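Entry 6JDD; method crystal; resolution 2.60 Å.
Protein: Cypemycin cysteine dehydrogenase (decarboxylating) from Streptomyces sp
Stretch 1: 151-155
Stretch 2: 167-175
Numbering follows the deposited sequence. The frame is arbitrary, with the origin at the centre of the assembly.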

# COMPACT_ATOMS: atom_id res chain seq x y z
N PHE A 151 15.29 12.26 -41.15
CA PHE A 151 15.95 12.86 -39.98
C PHE A 151 16.00 14.36 -40.19
O PHE A 151 16.15 14.81 -41.26
CB PHE A 151 17.33 12.24 -39.78
CG PHE A 151 17.24 10.83 -39.25
CD1 PHE A 151 16.98 9.76 -40.10
CD2 PHE A 151 17.38 10.60 -37.89
CE1 PHE A 151 16.84 8.50 -39.57
CE2 PHE A 151 17.28 9.33 -37.37
CZ PHE A 151 17.03 8.28 -38.22
N ALA A 152 15.84 15.11 -39.12
CA ALA A 152 15.73 16.57 -39.19
C ALA A 152 17.10 17.10 -39.58
O ALA A 152 18.08 16.41 -39.34
CB ALA A 152 15.31 17.13 -37.84
N PRO A 153 17.17 18.31 -40.17
CA PRO A 153 18.44 18.99 -40.41
C PRO A 153 19.26 19.16 -39.11
O PRO A 153 18.66 19.43 -38.04
CB PRO A 153 18.04 20.33 -41.05
CG PRO A 153 16.67 20.10 -41.64
CD PRO A 153 16.03 19.07 -40.72
N ARG A 154 20.58 18.99 -39.23
CA ARG A 154 21.55 19.09 -38.11
C ARG A 154 21.56 20.52 -37.54
O ARG A 154 21.13 21.47 -38.27
CB ARG A 154 22.96 18.73 -38.61
CG ARG A 154 23.10 17.36 -39.24
CD ARG A 154 22.76 16.26 -38.25
NE ARG A 154 21.35 15.93 -38.31
CZ ARG A 154 20.70 15.11 -37.49
NH1 ARG A 154 19.41 14.90 -37.65
NH2 ARG A 154 21.35 14.48 -36.53
N VAL A 155 22.03 20.66 -36.29
CA VAL A 155 22.44 21.96 -35.66
C VAL A 155 23.78 21.79 -34.91
O VAL A 155 23.93 20.77 -34.21
CB VAL A 155 21.35 22.56 -34.75
CG1 VAL A 155 20.24 23.21 -35.59
CG2 VAL A 155 20.79 21.55 -33.74
N GLU A 167 25.83 18.22 -35.19
CA GLU A 167 25.96 16.74 -35.15
C GLU A 167 24.66 16.13 -34.60
O GLU A 167 24.36 14.94 -34.92
CB GLU A 167 27.17 16.33 -34.29
CG GLU A 167 27.60 14.90 -34.56
CD GLU A 167 28.02 14.10 -33.35
OE1 GLU A 167 27.80 14.57 -32.21
OE2 GLU A 167 28.58 12.99 -33.56
N VAL A 168 23.91 16.92 -33.81
CA VAL A 168 22.59 16.51 -33.25
C VAL A 168 21.43 17.19 -34.03
O VAL A 168 21.60 18.31 -34.60
CB VAL A 168 22.54 16.75 -31.73
CG1 VAL A 168 21.15 16.46 -31.10
CG2 VAL A 168 23.67 15.98 -31.03
N GLY A 169 20.28 16.51 -34.01
CA GLY A 169 19.07 16.83 -34.79
C GLY A 169 17.94 17.40 -33.95
O GLY A 169 16.83 17.43 -34.47
N PHE A 170 18.22 17.91 -32.74
CA PHE A 170 17.22 18.59 -31.86
C PHE A 170 16.86 19.97 -32.42
O PHE A 170 17.29 21.00 -31.88
CB PHE A 170 17.71 18.71 -30.42
CG PHE A 170 16.59 19.04 -29.47
CD1 PHE A 170 15.48 18.20 -29.39
CD2 PHE A 170 16.64 20.17 -28.67
CE1 PHE A 170 14.44 18.49 -28.52
CE2 PHE A 170 15.61 20.46 -27.80
CZ PHE A 170 14.51 19.63 -27.74
N ASN A 171 16.06 19.99 -33.47
CA ASN A 171 15.91 21.18 -34.34
C ASN A 171 14.45 21.24 -34.78
O ASN A 171 14.16 20.71 -35.87
CB ASN A 171 16.88 21.07 -35.51
CG ASN A 171 16.75 22.21 -36.49
OD1 ASN A 171 15.88 23.07 -36.33
ND2 ASN A 171 17.59 22.22 -37.51
N LEU A 172 13.58 21.90 -34.01
CA LEU A 172 12.14 21.98 -34.39
C LEU A 172 11.94 22.84 -35.64
O LEU A 172 11.21 22.45 -36.55
CB LEU A 172 11.32 22.49 -33.21
CG LEU A 172 9.81 22.57 -33.45
CD1 LEU A 172 9.25 21.24 -33.84
CD2 LEU A 172 9.10 23.05 -32.22
N PRO A 173 12.54 24.05 -35.76
CA PRO A 173 12.33 24.84 -36.98
C PRO A 173 12.69 24.06 -38.27
O PRO A 173 11.88 24.01 -39.22
CB PRO A 173 13.21 26.07 -36.76
CG PRO A 173 13.33 26.17 -35.23
CD PRO A 173 13.40 24.74 -34.76
N GLY A 174 13.86 23.42 -38.27
CA GLY A 174 14.29 22.52 -39.36
C GLY A 174 13.30 21.39 -39.58
O GLY A 174 12.97 21.07 -40.75
N ALA A 175 12.81 20.78 -38.50
CA ALA A 175 11.85 19.67 -38.62
C ALA A 175 10.60 20.23 -39.32
O ALA A 175 9.98 19.52 -40.13
CB ALA A 175 11.56 19.05 -37.27

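The contact between the two stretches buries 485 Å² in all, and three residues account for much of it: V155 and R154 from the first stretch and N171 from the second. The polar bonds that R154 and V155 make to the second stretch end on its backbone.

V155 covers the most surface, and its hydrogen bonds to the second stretch are made by its backbone. Its amide donates to the carbonyl of V168, with N of V155 2.9 Å from O of V168 and a nearly straight angle of 161°. The same carbonyl receives a CA-H...O contact from the preceding residue, CA of R154 lying 3.6 Å from O of V168. In the other direction the bond is weak: N of E167 donates to O of V155 over 3.3 Å. Both V155 and E167 are poorly ordered, so this end of the contact is less sharply fixed than the rest. The CA-to-CB bond of V155 points sideways to the second stretch; with the side chain in the m rotamer, its CG1 lies 3.4 Å from ND2 of N171.

R154 also sets its CA-to-CB bond sideways, but the end of its side chain folds back nearer the second stretch. NH1 donates to O of A152 within its own stretch, at 2.6 Å and 167°, which ties the guanidinium back to the chain that carries it. NH2 makes a weak bond to O of E167 at 3.4 Å, with that oxygen at the edge of the group and near its plane. V168 C and G169 N lie over one face; although N of G169 is 3.4 Å from NH2 of R154, both are donors and no hydrogen bond forms. The absence of a side chain at G169 matters here, since an ideal CB would fall 2.4 Å from NH1 of R154.

The CA-to-CB bond of N171 points toward the first stretch, and its side-chain amide serves two ends at once. ND2 donates to O of P153 at 3.0 Å, while OD1 accepts from N of G174 at 2.8 Å, capping the helix that begins at L172. One side chain thus joins the start of the helix to the loop. G174 leaves room for this arrangement: a CB there would lie 2.5 Å from ND2 of N171 and only 3.3 Å from CG of P153. Beside it, CD of P153 rests 3.7 Å from O of G174, and a small apolar contact joins CB of A152 to CB of A175 at 4.3 Å.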